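Side-chain contacts in DraIII (Deinococcus radiophilus, PDB 4L0K), which is a type II restriction endonuclease that cuts DNA, probably with a nuclease domain of the His-Me finger class: residues N91-M94 against Q95-P98; P149-A152 against G153-N156. All blocks are in the same frame, centred on the assembly; numbering follows the deposited sequence.

Contact 1 (N91-M94 against Q95-P98)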
ATOM      1  N   ASN A  91     -11.518 -29.880  -1.144  1.00 74.58           N
ATOM      2  CA  ASN A  91     -12.179 -29.476  -2.382  1.00 76.56           C
ATOM      3  C   ASN A  91     -11.823 -28.061  -2.794  1.00 76.12           C
ATOM      4  O   ASN A  91     -12.662 -27.164  -2.785  1.00 81.57           O
ATOM      5  CB  ASN A  91     -13.693 -29.663  -2.290  1.00 80.23           C
ATOM      6  CG  ASN A  91     -14.099 -31.116  -2.410  1.00 82.79           C
ATOM      7  OD1 ASN A  91     -13.632 -31.830  -3.301  1.00 83.01           O
ATOM      8  ND2 ASN A  91     -14.956 -31.570  -1.504  1.00 84.37           N
ATOM      9  N   LEU A  92     -10.558 -27.884  -3.143  1.00 74.10           N
ATOM     10  CA  LEU A  92     -10.030 -26.621  -3.621  1.00 69.96           C
ATOM     11  C   LEU A  92      -9.261 -26.946  -4.890  1.00 66.16           C
ATOM     12  O   LEU A  92      -8.211 -27.594  -4.842  1.00 70.01           O
ATOM     13  CB  LEU A  92      -9.064 -26.047  -2.578  1.00 73.33           C
ATOM     14  CG  LEU A  92      -8.958 -24.540  -2.317  1.00 73.16           C
ATOM     15  CD1 LEU A  92      -9.256 -23.741  -3.578  1.00 77.04           C
ATOM     16  CD2 LEU A  92      -9.864 -24.143  -1.157  1.00 76.69           C
ATOM     17  N   ASP A  93      -9.788 -26.536  -6.035  1.00 60.32           N
ATOM     18  CA  ASP A  93      -9.074 -26.772  -7.284  1.00 64.81           C
ATOM     19  C   ASP A  93      -8.187 -25.572  -7.608  1.00 66.31           C
ATOM     20  O   ASP A  93      -8.628 -24.610  -8.244  1.00 61.55           O
ATOM     21  CB  ASP A  93     -10.041 -27.089  -8.431  1.00 69.62           C
ATOM     22  CG  ASP A  93      -9.342 -27.180  -9.783  1.00 75.73           C
ATOM     23  OD1 ASP A  93      -8.118 -27.443  -9.826  1.00 78.33           O
ATOM     24  OD2 ASP A  93     -10.026 -26.983 -10.809  1.00 77.19           O
ATOM     25  N   MET A  94      -6.937 -25.645  -7.161  1.00 63.59           N
ATOM     26  CA  MET A  94      -6.000 -24.543  -7.311  1.00 61.91           C
ATOM     27  C   MET A  94      -5.757 -24.226  -8.775  1.00 61.84           C
ATOM     28  O   MET A  94      -5.489 -23.079  -9.131  1.00 60.80           O
ATOM     29  CB  MET A  94      -4.677 -24.866  -6.610  1.00 61.41           C
ATOM     30  CG  MET A  94      -4.780 -24.957  -5.099  1.00 58.15           C
ATOM     31  SD  MET A  94      -5.042 -23.371  -4.282  1.00 54.25           S
ATOM     32  CE  MET A  94      -3.558 -22.496  -4.771  1.00 44.58           C
ATOM     33  N   GLN A  95      -5.856 -25.246  -9.621  1.00 63.72           N
ATOM     34  CA  GLN A  95      -5.676 -25.064 -11.058  1.00 67.76           C
ATOM     35  C   GLN A  95      -6.800 -24.252 -11.690  1.00 67.83           C
ATOM     36  O   GLN A  95      -6.623 -23.693 -12.772  1.00 66.57           O
ATOM     37  CB  GLN A  95      -5.523 -26.409 -11.768  1.00 63.87           C
ATOM     38  CG  GLN A  95      -4.138 -26.981 -11.646  1.00 66.65           C
ATOM     39  CD  GLN A  95      -4.062 -28.415 -12.102  1.00 78.57           C
ATOM     40  OE1 GLN A  95      -4.231 -28.712 -13.285  1.00 82.97           O
ATOM     41  NE2 GLN A  95      -3.811 -29.323 -11.162  1.00 82.54           N
ATOM     42  N   SER A  96      -7.945 -24.175 -11.016  1.00 64.00           N
ATOM     43  CA  SER A  96      -9.033 -23.324 -11.490  1.00 68.80           C
ATOM     44  C   SER A  96      -8.687 -21.845 -11.285  1.00 72.78           C
ATOM     45  O   SER A  96      -8.794 -21.041 -12.215  1.00 71.88           O
ATOM     46  CB  SER A  96     -10.362 -23.681 -10.807  1.00 64.20           C
ATOM     47  OG  SER A  96     -10.495 -23.068  -9.538  1.00 64.73           O
ATOM     48  N   LEU A  97      -8.255 -21.502 -10.072  1.00 68.90           N
ATOM     49  CA  LEU A  97      -7.904 -20.127  -9.721  1.00 63.94           C
ATOM     50  C   LEU A  97      -6.825 -19.594 -10.651  1.00 64.28           C
ATOM     51  O   LEU A  97      -6.013 -20.362 -11.153  1.00 66.38           O
ATOM     52  CB  LEU A  97      -7.416 -20.058  -8.271  1.00 61.90           C
ATOM     53  CG  LEU A  97      -8.261 -20.816  -7.235  1.00 64.41           C
ATOM     54  CD1 LEU A  97      -7.687 -20.666  -5.833  1.00 61.05           C
ATOM     55  CD2 LEU A  97      -9.725 -20.378  -7.263  1.00 59.44           C
ATOM     56  N   PRO A  98      -6.829 -18.275 -10.906  1.00 70.23           N
ATOM     57  CA  PRO A  98      -5.766 -17.681 -11.727  1.00 71.21           C
ATOM     58  C   PRO A  98      -4.403 -17.714 -11.032  1.00 73.55           C
ATOM     59  O   PRO A  98      -4.335 -17.778  -9.800  1.00 73.41           O
ATOM     60  CB  PRO A  98      -6.238 -16.236 -11.936  1.00 68.92           C
ATOM     61  CG  PRO A  98      -7.229 -15.985 -10.856  1.00 67.13           C
ATOM     62  CD  PRO A  98      -7.881 -17.299 -10.567  1.00 68.25           C
TER

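Contact 2 (P149-A152 against G153-N156)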
ATOM      1  N   PRO A 149      10.086 -11.841  30.730  1.00 45.50           N
ATOM      2  CA  PRO A 149       9.289 -10.954  31.577  1.00 45.58           C
ATOM      3  C   PRO A 149       8.481  -9.913  30.802  1.00 44.75           C
ATOM      4  O   PRO A 149       9.000  -9.216  29.926  1.00 50.54           O
ATOM      5  CB  PRO A 149      10.348 -10.268  32.456  1.00 40.05           C
ATOM      6  CG  PRO A 149      11.668 -10.600  31.827  1.00 41.37           C
ATOM      7  CD  PRO A 149      11.486 -11.914  31.178  1.00 41.61           C
ATOM      8  N   MET A 150       7.202  -9.817  31.142  1.00 36.94           N
ATOM      9  CA  MET A 150       6.376  -8.742  30.643  1.00 38.35           C
ATOM     10  C   MET A 150       6.844  -7.433  31.252  1.00 45.94           C
ATOM     11  O   MET A 150       7.032  -7.326  32.467  1.00 51.16           O
ATOM     12  CB  MET A 150       4.910  -8.989  30.978  1.00 29.74           C
ATOM     13  CG  MET A 150       4.255 -10.037  30.082  1.00 32.34           C
ATOM     14  SD  MET A 150       2.523 -10.266  30.501  1.00 47.91           S
ATOM     15  CE  MET A 150       2.018 -11.488  29.284  1.00 42.50           C
ATOM     16  N   VAL A 151       7.068  -6.445  30.399  1.00 43.98           N
ATOM     17  CA  VAL A 151       7.389  -5.107  30.870  1.00 37.81           C
ATOM     18  C   VAL A 151       6.285  -4.158  30.428  1.00 43.86           C
ATOM     19  O   VAL A 151       6.099  -3.920  29.232  1.00 50.70           O
ATOM     20  CB  VAL A 151       8.752  -4.637  30.354  1.00 32.06           C
ATOM     21  CG1 VAL A 151       9.037  -3.224  30.835  1.00 31.90           C
ATOM     22  CG2 VAL A 151       9.838  -5.576  30.848  1.00 27.99           C
ATOM     23  N   ALA A 152       5.538  -3.646  31.401  1.00 32.12           N
ATOM     24  CA  ALA A 152       4.426  -2.752  31.128  1.00 35.86           C
ATOM     25  C   ALA A 152       4.791  -1.628  30.151  1.00 43.34           C
ATOM     26  O   ALA A 152       5.838  -0.976  30.296  1.00 41.97           O
ATOM     27  CB  ALA A 152       3.907  -2.167  32.435  1.00 30.69           C
ATOM     28  N   GLY A 153       3.933  -1.418  29.152  1.00 33.66           N
ATOM     29  CA  GLY A 153       4.076  -0.283  28.245  1.00 27.55           C
ATOM     30  C   GLY A 153       5.266  -0.355  27.292  1.00 27.22           C
ATOM     31  O   GLY A 153       5.594   0.628  26.636  1.00 36.01           O
ATOM     32  N   SER A 154       5.908  -1.517  27.200  1.00 22.10           N
ATOM     33  CA  SER A 154       7.078  -1.660  26.338  1.00 24.31           C
ATOM     34  C   SER A 154       6.724  -1.903  24.877  1.00 35.45           C
ATOM     35  O   SER A 154       7.582  -1.768  24.008  1.00 44.22           O
ATOM     36  CB  SER A 154       7.965  -2.814  26.815  1.00 19.11           C
ATOM     37  OG  SER A 154       7.235  -4.032  26.879  1.00 32.60           O
ATOM     38  N   THR A 155       5.475  -2.274  24.605  1.00 30.94           N
ATOM     39  CA  THR A 155       5.090  -2.636  23.246  1.00 24.47           C
ATOM     40  C   THR A 155       5.075  -1.428  22.319  1.00 20.56           C
ATOM     41  O   THR A 155       4.277  -0.508  22.508  1.00 25.71           O
ATOM     42  CB  THR A 155       3.744  -3.382  23.217  1.00 26.63           C
ATOM     43  OG1 THR A 155       3.926  -4.659  23.840  1.00 28.64           O
ATOM     44  CG2 THR A 155       3.274  -3.616  21.770  1.00 20.29           C
ATOM     45  N   ASN A 156       5.981  -1.429  21.334  1.00 18.86           N
ATOM     46  CA  ASN A 156       6.058  -0.342  20.346  1.00 26.47           C
ATOM     47  C   ASN A 156       5.752  -0.785  18.898  1.00 24.01           C
ATOM     48  O   ASN A 156       5.891  -1.965  18.562  1.00 24.27           O
ATOM     49  CB  ASN A 156       7.451   0.301  20.352  1.00 24.32           C
ATOM     50  CG  ASN A 156       7.887   0.743  21.720  1.00 35.00           C
ATOM     51  OD1 ASN A 156       7.078   1.203  22.519  1.00 40.56           O
ATOM     52  ND2 ASN A 156       9.185   0.602  22.007  1.00 27.14           N
TER

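Contact 1 (N91-M94 against Q95-P98)
Asp93 and Ser96 face each other across a beta turn, with Met94 and Gln95 at its corners, in the loop between helices 83-89 and 99-107. The Asp93 side chain doubles forward over this turn. Its CB lies 4.2 Å from Ser96 CB. A chi1 of 173° turns CG back beside its own carbonyl carbon, which brings Asp93 CG to 3.8 Å from Ser96 CB. There the two oxygens part company: OD1 receives a weak, bent hydrogen bond from Gln95 N at 3.2 Å, while OD2 lies against Ser96 CB at 3.3 Å. The backbone closes the turn, since Asp93 O accepts Ser96 N at 2.9 Å. Beside the polar turn, Leu97 sends CD1 back to Leu92 CD1, the two side chains crossing at about a right angle, and the same methyl meets the bent Met94 chain at SD. Met94 and Leu97 also rest on Ile105, and Leu92 and Met94 on Leu86, which ties the turn to both flanking helices. Asp93 O has a second donor: Ser96 OG reaches it at 2.7 Å, lying in the carbonyl plane.

Contact 2 (P149-A152 against G153-N156)
Val151 and Ser154 are the two ends of a type II beta turn, and their side chains lie next to each other across its mouth. The Ser154 CB points back at the preceding residues, and a chi1 of 56° swings OG over toward the carbonyl of Val151. Val151 sets its branch alongside: CG1 lies 4.2 Å from Ser154 CB, and CB comes within 3.8 Å of Ser154 OG, so an aliphatic flank borders the hydroxyl without bonding to it.

What grips the turn is one oxygen. Val151 O takes Ser154 OG at 2.6 Å, in the carbonyl plane and on a lone pair, and takes Ser154 N at 3.2 Å. The second is the ordinary turn bond; the first adds the side chain of the same residue to it. Between them, Ala152 turns its methyl away from the turn's interior, and Gly153 holds the positive phi of the third position (70°), where a side-chain carbon would collide with Ala152 O.

Without the Ser154 hydroxyl, as with an alanine here, Val151 O would probably keep just the longer backbone bond across the turn, and its two ends would be less firmly held.

Around the turn, Val151 N is bonded to Gln128 OE1, and buried Thr155 gives its OG1 to Leu125 O, so the chain on both flanks is tied to the end of helix 112-126 and the loop after it. The chemistry is thus polar and local: a single carbonyl, gripped by backbone and hydroxyl of one serine, probably helps to set the direction in which the chain leaves this surface turn, with little apolar packing between its two halves.

Overall arrangement
Following the chain from the N terminus, helix 83-89 runs into contact 1, which turns the loop and hands it on to helix 99-107. The chain then passes through helices 112-126 and 137-147 before contact 2, in the long loop that leads to strand 179-183. Each contact closes within its own few residues, so the two stand in series and neither nest nor cross. Contacts 1 and 2 lie on opposite sides of the chain's centre; the centres of contact 1 and contact 2 are about 44 Å apart, and the nearest atoms of contacts 1 and 2 about 32 Å apart. Contact 1 joins two neighbouring helices at the periphery; contact 2 ties the exit from helix 137-147 to the chain following helix 112-126.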